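Local coordinates for sialidase B (Streptococcus pneumoniae serotype 4, PDB 4XJW), which is a sialidase and intramolecular trans-sialidase that cleaves terminal sialic acid from oligosaccharides, glycoproteins and glycolipids, at residues F517-T522 against T549-Q554; G523-M528 against D544-T549; S579-G584 against G612-A617; I467-T472 against A502-V507. The protein carries 1 engineered substitution. All coordinates share one frame; numbering follows the deposited sequence.

Contact 1. Residues F517-T522 against T549-Q554; sequences FFRTTT and TSYGTQ
R519 lies across the bend at Y551-G552 and grips a single backbone oxygen with two nitrogens. Its NE donates to Y551 O over 2.9 Å and its NH2 to the same Y551 O over 3.0 Å, a side-on hold in which the acceptor sits at the edge of the guanidinium, in its plane. Relative to the carbonyl plane, NE is tilted 15° while NH2 stands well above it. CG is anti to the backbone N (chi1 171°), and the extended chain beyond it runs over the backbone, CD packing on T553 N at 3.4 Å. G552 O lies over one guanidinium face without bonding to it; that oxygen is taken instead by R581 NH2. In the six-bladed beta-propeller of family 33 sialidases, R519 probably binds substrate together with R207 and R581, consistent with the family's arginine triad. Its NH1 makes a salt bridge with E503, and the bonds from NE, NH2 and NH1 together help fix the rotation of the group. Beyond R519, toward T521, the two backbones run nearly antiparallel and water does the joining. One water lies 2.7 Å from both T520 O and T549 O; a second lies between Y551 O and, more weakly, T520 O. T521 CA adds a C-H contact to S550 O at 3.2 Å. Internally, T520 OG1 accepts from T522 N (3.1 Å) in an ST turn and also bonds to K524 O, while T549 OG1 accepts from G552 N (3.0 Å) in an ST motif.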
# COMPACT_ATOMS: atom_id res chain seq x y z
N PHE A 517 -3.25 6.29 19.75
CA PHE A 517 -4.45 5.64 19.21
C PHE A 517 -4.03 4.34 18.57
O PHE A 517 -3.04 4.29 17.83
CB PHE A 517 -5.13 6.55 18.18
CG PHE A 517 -5.53 7.89 18.73
CD1 PHE A 517 -6.73 8.05 19.42
CD2 PHE A 517 -4.70 8.98 18.59
CE1 PHE A 517 -7.10 9.27 19.93
CE2 PHE A 517 -5.06 10.22 19.10
CZ PHE A 517 -6.26 10.36 19.78
N PHE A 518 -4.76 3.26 18.84
CA PHE A 518 -4.36 1.98 18.28
C PHE A 518 -5.48 1.03 17.89
O PHE A 518 -6.58 1.08 18.41
CB PHE A 518 -3.30 1.27 19.15
CG PHE A 518 -3.79 0.87 20.53
CD1 PHE A 518 -3.92 1.82 21.53
CD2 PHE A 518 -4.08 -0.46 20.81
CE1 PHE A 518 -4.34 1.45 22.80
CE2 PHE A 518 -4.49 -0.84 22.07
CZ PHE A 518 -4.62 0.12 23.07
N ARG A 519 -5.14 0.18 16.93
CA ARG A 519 -6.02 -0.84 16.39
C ARG A 519 -6.21 -1.96 17.41
O ARG A 519 -5.27 -2.31 18.12
CB ARG A 519 -5.36 -1.38 15.11
CG ARG A 519 -5.99 -2.59 14.48
CD ARG A 519 -5.16 -3.01 13.28
NE ARG A 519 -5.56 -4.32 12.78
CZ ARG A 519 -4.99 -4.92 11.75
NH1 ARG A 519 -4.00 -4.33 11.10
NH2 ARG A 519 -5.42 -6.11 11.36
N THR A 520 -7.42 -2.52 17.46
CA THR A 520 -7.75 -3.62 18.38
C THR A 520 -8.53 -4.72 17.68
O THR A 520 -8.67 -4.73 16.45
CB THR A 520 -8.61 -3.16 19.59
OG1 THR A 520 -9.94 -2.84 19.16
CG2 THR A 520 -7.98 -1.95 20.27
N THR A 521 -9.08 -5.64 18.47
CA THR A 521 -9.88 -6.75 17.95
C THR A 521 -11.34 -6.58 18.33
O THR A 521 -12.15 -7.48 18.14
CB THR A 521 -9.36 -8.09 18.48
OG1 THR A 521 -9.23 -8.03 19.91
CG2 THR A 521 -8.03 -8.45 17.85
N THR A 522 -11.68 -5.41 18.88
CA THR A 522 -13.00 -5.14 19.44
C THR A 522 -13.96 -4.42 18.49
O THR A 522 -15.13 -4.24 18.83
CB THR A 522 -12.91 -4.27 20.71
OG1 THR A 522 -12.59 -2.92 20.35
CG2 THR A 522 -11.85 -4.80 21.65
N THR A 549 -13.67 -3.12 11.71
CA THR A 549 -13.99 -4.53 11.65
C THR A 549 -13.41 -5.25 12.86
O THR A 549 -12.60 -4.70 13.60
CB THR A 549 -13.37 -5.18 10.43
OG1 THR A 549 -11.95 -4.97 10.49
CG2 THR A 549 -13.94 -4.60 9.14
N SER A 550 -13.81 -6.50 13.04
CA SER A 550 -13.26 -7.33 14.09
C SER A 550 -11.73 -7.44 14.05
O SER A 550 -11.09 -7.51 15.10
CB SER A 550 -13.90 -8.72 14.05
OG SER A 550 -13.72 -9.35 12.79
N TYR A 551 -11.15 -7.45 12.85
CA TYR A 551 -9.71 -7.60 12.73
C TYR A 551 -8.98 -6.25 12.80
O TYR A 551 -7.79 -6.21 13.14
CB TYR A 551 -9.33 -8.38 11.47
CG TYR A 551 -9.98 -7.85 10.22
CD1 TYR A 551 -9.42 -6.79 9.50
CD2 TYR A 551 -11.18 -8.39 9.75
CE1 TYR A 551 -10.02 -6.30 8.36
CE2 TYR A 551 -11.79 -7.90 8.61
CZ TYR A 551 -11.21 -6.85 7.91
OH TYR A 551 -11.82 -6.37 6.78
N GLY A 552 -9.69 -5.18 12.49
CA GLY A 552 -9.12 -3.83 12.63
C GLY A 552 -8.28 -3.37 11.45
O GLY A 552 -7.98 -4.16 10.55
N THR A 553 -7.89 -2.09 11.48
CA THR A 553 -7.03 -1.48 10.45
C THR A 553 -6.16 -0.43 11.11
O THR A 553 -6.58 0.19 12.09
CB THR A 553 -7.89 -0.80 9.33
OG1 THR A 553 -8.76 -1.78 8.75
CG2 THR A 553 -7.01 -0.26 8.22
N GLN A 554 -4.95 -0.23 10.59
CA GLN A 554 -4.09 0.85 11.05
C GLN A 554 -4.87 2.16 11.07
O GLN A 554 -5.70 2.42 10.18
CB GLN A 554 -2.88 0.96 10.11
CG GLN A 554 -1.82 1.99 10.55
CD GLN A 554 -1.25 2.79 9.39
OE1 GLN A 554 -1.78 2.77 8.28
NE2 GLN A 554 -0.16 3.50 9.64
O HOH W 1 -11.14 -3.98 15.73
O HOH W 2 -6.18 -6.04 15.68

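Contact 2. Residues G523-M528 against D544-T549; sequences GKIAYM and DGIQQT
G523 and Q548 bring the two backbones together through one direct bond, Q548 N to G523 O, 3.0 Å long and nearly straight at the hydrogen (169°), although the N-H arrives 48° above the carbonyl plane. Waters bridge further backbone atoms. Here the turn leading into strand 526-530, the third strand of a propeller blade, meets the chain that leaves the blade's outer strand 541-542 for the next blade. G523 is in the left-handed region (phi 82°), where the absence of a CB avoids the carbonyl of T522. Its N donates to a water at 2.8 Å, the one that also reaches T549 O. A second water accepts from I525 N at 2.9 Å and donates to I546 O, bridging the two backbones where they do not bond directly.

Among the side chains, I525 points at the other segment and meets it with its end: CD1 touches I546 CG2 at 3.8 Å, the two chains slanting past each other. Q548 passes I525 at about a right angle, its NE2 3.9 Å from I525 CG1. The amide is held elsewhere, NE2 by T574 OG1 and OE1 by T553 N; OE1 thus holds the N-H of T553, the residue against which R519 CD packs. At the solvent side, K524 runs alongside Q547, pointing the same way, and slants past D544. Opposite charges do not meet there: NZ stays 4.8 Å from D544 OD1, and it is K524 CE that comes to 3.7 Å from that oxygen.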
# COMPACT_ATOMS: atom_id res chain seq x y z
N GLY A 523 -13.47 -4.00 17.33
CA GLY A 523 -14.25 -3.15 16.44
C GLY A 523 -14.21 -1.66 16.80
O GLY A 523 -14.92 -0.87 16.20
N LYS A 524 -13.42 -1.30 17.81
CA LYS A 524 -13.24 0.09 18.19
C LYS A 524 -11.77 0.44 18.30
O LYS A 524 -10.95 -0.39 18.72
CB LYS A 524 -13.94 0.37 19.53
CG LYS A 524 -15.45 0.30 19.46
CD LYS A 524 -16.08 0.65 20.81
CE LYS A 524 -17.60 0.55 20.75
NZ LYS A 524 -18.08 0.39 19.35
N ILE A 525 -11.43 1.67 17.93
CA ILE A 525 -10.08 2.19 18.10
C ILE A 525 -9.87 2.48 19.57
O ILE A 525 -10.76 3.02 20.24
CB ILE A 525 -9.91 3.46 17.26
CG1 ILE A 525 -10.07 3.10 15.77
CG2 ILE A 525 -8.57 4.16 17.55
CD1 ILE A 525 -10.15 4.32 14.85
N ALA A 526 -8.71 2.09 20.10
CA ALA A 526 -8.42 2.28 21.51
C ALA A 526 -7.43 3.42 21.68
O ALA A 526 -6.83 3.88 20.71
CB ALA A 526 -7.85 1.01 22.13
N TYR A 527 -7.26 3.86 22.92
CA TYR A 527 -6.22 4.84 23.22
C TYR A 527 -5.72 4.74 24.64
O TYR A 527 -6.40 4.19 25.51
CB TYR A 527 -6.68 6.27 22.87
CG TYR A 527 -7.82 6.80 23.71
CD1 TYR A 527 -7.58 7.48 24.89
CD2 TYR A 527 -9.14 6.64 23.29
CE1 TYR A 527 -8.61 7.98 25.65
CE2 TYR A 527 -10.18 7.14 24.04
CZ TYR A 527 -9.90 7.81 25.22
OH TYR A 527 -10.94 8.31 25.98
N MET A 528 -4.51 5.23 24.85
CA MET A 528 -3.92 5.37 26.16
C MET A 528 -3.14 6.68 26.17
O MET A 528 -2.85 7.23 25.11
CB MET A 528 -2.98 4.20 26.50
CG MET A 528 -1.87 3.96 25.49
SD MET A 528 -0.63 2.75 26.03
CE MET A 528 -1.60 1.24 26.03
N ASP A 544 -15.89 5.63 21.21
CA ASP A 544 -17.21 5.33 20.69
C ASP A 544 -17.42 6.33 19.56
O ASP A 544 -17.05 7.51 19.69
CB ASP A 544 -18.30 5.51 21.77
CG ASP A 544 -18.04 4.68 23.02
OD1 ASP A 544 -17.52 3.55 22.90
OD2 ASP A 544 -18.36 5.17 24.12
N GLY A 545 -17.97 5.88 18.44
CA GLY A 545 -18.28 6.78 17.36
C GLY A 545 -17.55 6.50 16.06
O GLY A 545 -17.88 7.07 15.02
N ILE A 546 -16.53 5.65 16.12
CA ILE A 546 -15.84 5.18 14.92
C ILE A 546 -15.93 3.67 14.92
O ILE A 546 -15.67 3.05 15.94
CB ILE A 546 -14.36 5.60 14.91
CG1 ILE A 546 -14.22 7.12 14.95
CG2 ILE A 546 -13.65 5.05 13.66
CD1 ILE A 546 -12.80 7.59 15.00
N GLN A 547 -16.33 3.09 13.78
CA GLN A 547 -16.39 1.63 13.67
C GLN A 547 -15.20 1.07 12.89
O GLN A 547 -14.82 1.62 11.85
CB GLN A 547 -17.66 1.17 12.95
CG GLN A 547 -18.95 1.88 13.34
CD GLN A 547 -19.13 1.98 14.84
OE1 GLN A 547 -18.85 1.02 15.57
NE2 GLN A 547 -19.57 3.14 15.30
N GLN A 548 -14.66 -0.05 13.37
CA GLN A 548 -13.75 -0.87 12.57
C GLN A 548 -14.29 -2.28 12.53
O GLN A 548 -15.25 -2.61 13.22
CB GLN A 548 -12.33 -0.85 13.14
CG GLN A 548 -11.57 0.45 12.83
CD GLN A 548 -10.07 0.29 12.90
OE1 GLN A 548 -9.54 -0.70 13.40
NE2 GLN A 548 -9.37 1.30 12.40
N THR A 549 -13.67 -3.12 11.71
CA THR A 549 -13.99 -4.53 11.65
C THR A 549 -13.41 -5.25 12.86
O THR A 549 -12.60 -4.70 13.60
CB THR A 549 -13.37 -5.18 10.43
OG1 THR A 549 -11.95 -4.97 10.49
CG2 THR A 549 -13.94 -4.60 9.14
O HOH W 1 -11.14 -3.98 15.73
O HOH W 3 -9.62 -1.52 16.04
O HOH W 4 -13.64 3.49 17.61

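Contact 3. Residues S579-G584 against G612-A617; sequences SGRKGG and GYAYSA
R581 and K582 meet G612 and Y613 where the two chains cross nearly at a right angle, with a single beta bridge between K582 and G612 and a straight bond from Y613 N to R581 O (3.0 Å, 171°). R581 is the centre of an inverse gamma turn. G584 CA lies over the face of the Y613 ring, a CH-pi contact 3.6 Å from the centroid; the carbon is off-centre, with CG the nearest ring atom at 3.3 Å. The Y613 hydroxyl is bound by S573. From the turn the extended R581 chain runs past A614, its CD 3.8 Å from the methyl CB, and brings the guanidinium to Y615. There CE1 of Y615 sits over one guanidinium face, 3.8 Å from R581 NH1, with the two planes 67° apart, so they do not stack. A water joins them, accepting from R581 NH2 and donating to Y615 OH, each at 3.2 Å. T553 OG1 accepts from NE and S635 OG pairs with NH1, while the Y615 hydroxyl is hydrogen-bonded to E503. This is the active centre of a propeller sialidase, where R581 probably binds the substrate and Y615 is probably the nucleophile.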
# COMPACT_ATOMS: atom_id res chain seq x y z
N SER A 579 -17.66 -3.61 8.50
CA SER A 579 -17.76 -4.67 7.50
C SER A 579 -16.46 -4.98 6.76
O SER A 579 -16.11 -6.14 6.58
CB SER A 579 -18.85 -4.30 6.49
OG SER A 579 -19.03 -5.32 5.53
N GLY A 580 -15.76 -3.94 6.32
CA GLY A 580 -14.55 -4.15 5.54
C GLY A 580 -13.64 -2.94 5.63
O GLY A 580 -13.91 -2.02 6.40
N ARG A 581 -12.56 -2.95 4.86
CA ARG A 581 -11.66 -1.80 4.81
C ARG A 581 -12.14 -0.86 3.71
O ARG A 581 -11.71 -0.93 2.55
CB ARG A 581 -10.21 -2.25 4.62
CG ARG A 581 -9.63 -2.86 5.88
CD ARG A 581 -8.18 -3.27 5.76
NE ARG A 581 -7.67 -3.77 7.05
CZ ARG A 581 -6.54 -4.47 7.19
NH1 ARG A 581 -5.82 -4.77 6.11
NH2 ARG A 581 -6.13 -4.86 8.39
N LYS A 582 -13.10 -0.01 4.08
CA LYS A 582 -13.82 0.85 3.16
C LYS A 582 -14.40 2.01 3.96
O LYS A 582 -14.29 2.03 5.19
CB LYS A 582 -14.92 0.08 2.42
CG LYS A 582 -15.89 -0.67 3.33
CD LYS A 582 -16.88 -1.49 2.50
CE LYS A 582 -17.79 -2.32 3.40
NZ LYS A 582 -18.62 -3.28 2.60
N GLY A 583 -14.96 2.99 3.26
CA GLY A 583 -15.58 4.12 3.95
C GLY A 583 -14.57 4.95 4.71
O GLY A 583 -14.74 5.26 5.89
N GLY A 584 -13.50 5.33 4.01
CA GLY A 584 -12.42 6.08 4.64
C GLY A 584 -12.85 7.44 5.12
O GLY A 584 -13.64 8.12 4.45
N GLY A 612 -12.96 1.35 -1.30
CA GLY A 612 -11.90 0.86 -0.43
C GLY A 612 -11.06 1.93 0.25
O GLY A 612 -10.73 2.97 -0.33
N TYR A 613 -10.70 1.65 1.49
CA TYR A 613 -9.79 2.52 2.23
C TYR A 613 -9.15 1.69 3.33
O TYR A 613 -9.85 1.19 4.21
CB TYR A 613 -10.56 3.69 2.84
CG TYR A 613 -9.69 4.81 3.39
CD1 TYR A 613 -9.18 4.79 4.69
CD2 TYR A 613 -9.41 5.92 2.61
CE1 TYR A 613 -8.39 5.86 5.19
CE2 TYR A 613 -8.65 6.98 3.08
CZ TYR A 613 -8.13 6.94 4.36
OH TYR A 613 -7.37 8.02 4.77
N ALA A 614 -7.84 1.51 3.27
CA ALA A 614 -7.17 0.63 4.21
C ALA A 614 -6.12 1.37 5.03
O ALA A 614 -6.47 2.29 5.76
CB ALA A 614 -6.62 -0.63 3.51
N TYR A 615 -4.86 0.97 4.94
CA TYR A 615 -3.83 1.68 5.69
C TYR A 615 -3.65 3.09 5.12
O TYR A 615 -3.90 3.34 3.93
CB TYR A 615 -2.48 0.95 5.67
CG TYR A 615 -2.38 -0.25 6.58
CD1 TYR A 615 -3.45 -1.12 6.77
CD2 TYR A 615 -1.18 -0.55 7.21
CE1 TYR A 615 -3.32 -2.24 7.58
CE2 TYR A 615 -1.05 -1.66 8.02
CZ TYR A 615 -2.12 -2.51 8.19
OH TYR A 615 -2.00 -3.63 8.99
N SER A 616 -3.24 4.00 5.99
CA SER A 616 -3.17 5.39 5.61
C SER A 616 -2.09 6.15 6.34
O SER A 616 -1.61 5.77 7.41
CB SER A 616 -4.53 6.05 5.83
OG SER A 616 -4.79 6.17 7.23
N ALA A 617 -1.71 7.27 5.71
CA ALA A 617 -0.74 8.19 6.27
C ALA A 617 -1.31 9.60 6.16
O ALA A 617 -1.83 9.99 5.10
CB ALA A 617 0.57 8.07 5.50
O HOH W 5 -3.40 -6.46 8.78

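Contact 4. Residues I467-T472 against A502-V507; sequences IFATYT and AEAQMV
M506 and I467 make the first of the apolar contacts, crossing at about a right angle with M506 SD 3.8 Å from I467 CG2. The bend at the end of the methionine (chi3 -78°) lays its CE against the backbone, 3.5 Å from I467 O and 3.7 Å from A469 N. Two residues along from I467, A469 CB lies 4.2 Å from A504 CB. Strands 467-472 and 504-507 run nearly antiparallel (152°), yet they belong to neighbouring blades of the propeller: they meet face to face through side chains rather than by backbone pairing, 504-510 being the innermost strand of its blade.

Packing on a ring comes next. Y471 has CG between its backbone N and carbonyl carbon (chi1 62°), which lays the ring against the backbone of A502, whose N lies over one face, toward the rim, 3.6 Å from Y471 CD1. E503 runs alongside, its CG 3.8 Å from Y471 CE2.

Polar contact is through water: one molecule at the ring's edge, in its plane, lies 2.6 Å from Y471 OH and 2.8 Å from E503 OE1. That carboxylate, predicted to be catalytic, also engages Y615 OH and R519 NH1.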
# COMPACT_ATOMS: atom_id res chain seq x y z
N ILE A 467 10.39 8.73 20.04
CA ILE A 467 9.64 7.52 20.40
C ILE A 467 9.08 6.83 19.17
O ILE A 467 8.43 7.47 18.33
CB ILE A 467 8.47 7.81 21.35
CG1 ILE A 467 8.95 8.57 22.59
CG2 ILE A 467 7.77 6.49 21.76
CD1 ILE A 467 7.85 8.77 23.63
N PHE A 468 9.31 5.52 19.08
CA PHE A 468 8.66 4.70 18.06
C PHE A 468 7.79 3.66 18.73
O PHE A 468 8.28 2.90 19.56
CB PHE A 468 9.71 3.99 17.20
CG PHE A 468 10.33 4.87 16.14
CD1 PHE A 468 9.70 5.05 14.92
CD2 PHE A 468 11.54 5.49 16.38
CE1 PHE A 468 10.26 5.85 13.94
CE2 PHE A 468 12.13 6.29 15.40
CZ PHE A 468 11.48 6.46 14.18
N ALA A 469 6.52 3.63 18.35
CA ALA A 469 5.60 2.60 18.84
C ALA A 469 5.84 1.27 18.14
O ALA A 469 6.05 1.22 16.92
CB ALA A 469 4.16 3.04 18.66
N THR A 470 5.80 0.19 18.93
CA THR A 470 5.80 -1.16 18.39
C THR A 470 4.77 -1.95 19.19
O THR A 470 4.31 -1.48 20.24
CB THR A 470 7.17 -1.85 18.52
OG1 THR A 470 7.38 -2.26 19.88
CG2 THR A 470 8.31 -0.92 18.08
N TYR A 471 4.39 -3.13 18.71
CA TYR A 471 3.48 -3.98 19.45
C TYR A 471 3.98 -5.41 19.49
O TYR A 471 4.82 -5.82 18.68
CB TYR A 471 2.07 -3.93 18.86
CG TYR A 471 1.99 -4.44 17.44
CD1 TYR A 471 1.72 -5.78 17.17
CD2 TYR A 471 2.15 -3.58 16.37
CE1 TYR A 471 1.64 -6.25 15.87
CE2 TYR A 471 2.07 -4.03 15.07
CZ TYR A 471 1.82 -5.36 14.82
OH TYR A 471 1.75 -5.80 13.51
N THR A 472 3.49 -6.15 20.47
CA THR A 472 3.75 -7.58 20.54
C THR A 472 2.59 -8.19 21.29
O THR A 472 1.64 -7.50 21.64
CB THR A 472 5.09 -7.91 21.23
OG1 THR A 472 5.37 -9.31 21.11
CG2 THR A 472 5.05 -7.53 22.69
N ALA A 502 -1.75 -4.66 17.05
CA ALA A 502 -2.06 -3.41 17.75
C ALA A 502 -1.24 -2.24 17.20
O ALA A 502 -0.43 -1.64 17.92
CB ALA A 502 -1.83 -3.56 19.23
N GLU A 503 -1.47 -1.93 15.93
CA GLU A 503 -0.79 -0.83 15.27
C GLU A 503 -1.20 0.49 15.91
O GLU A 503 -2.39 0.82 15.95
CB GLU A 503 -1.11 -0.85 13.78
CG GLU A 503 -0.43 -2.00 13.04
CD GLU A 503 -1.16 -2.43 11.78
OE1 GLU A 503 -0.54 -3.14 10.96
OE2 GLU A 503 -2.36 -2.08 11.62
N ALA A 504 -0.21 1.26 16.35
CA ALA A 504 -0.46 2.43 17.20
C ALA A 504 0.23 3.65 16.61
O ALA A 504 1.33 3.54 16.09
CB ALA A 504 0.09 2.17 18.58
N GLN A 505 -0.41 4.81 16.75
CA GLN A 505 0.18 6.06 16.32
C GLN A 505 -0.07 7.10 17.40
O GLN A 505 -1.09 7.06 18.09
CB GLN A 505 -0.40 6.49 14.98
CG GLN A 505 0.13 5.69 13.77
CD GLN A 505 1.59 6.01 13.43
OE1 GLN A 505 1.87 6.89 12.61
NE2 GLN A 505 2.52 5.28 14.04
N MET A 506 0.87 8.03 17.55
CA MET A 506 0.90 8.94 18.69
C MET A 506 0.73 10.40 18.27
O MET A 506 1.10 10.78 17.16
CB MET A 506 2.25 8.80 19.42
CG MET A 506 2.55 7.41 20.00
SD MET A 506 4.28 7.22 20.43
CE MET A 506 5.02 6.94 18.82
N VAL A 507 0.18 11.20 19.17
CA VAL A 507 0.14 12.65 19.02
C VAL A 507 0.52 13.26 20.36
O VAL A 507 0.21 12.68 21.41
CB VAL A 507 -1.25 13.17 18.58
CG1 VAL A 507 -1.67 12.54 17.27
CG2 VAL A 507 -2.30 12.90 19.66
O HOH W 6 2.02 -4.00 11.60

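How the contacts relate
Followed from the N terminus, contact 4 comes first, closing the loop from 472 to 502 and packing one propeller blade against the next. Contact 1 opens afterwards, and contact 2 is nested inside the loop that it closes; the two share T549 and a water, and both tie the blade 504-542 to the connection running on to strand 556-559. Contact 3 follows in series, joining the loop before strand 584-592 to the lead-in to strand 616-620 of the blade beyond. None cross. Although contacts 3 and 4 are centred about 19 Å apart, they meet through Y615 and E503, and contact 1 touches both, so successive blades converge on one pocket.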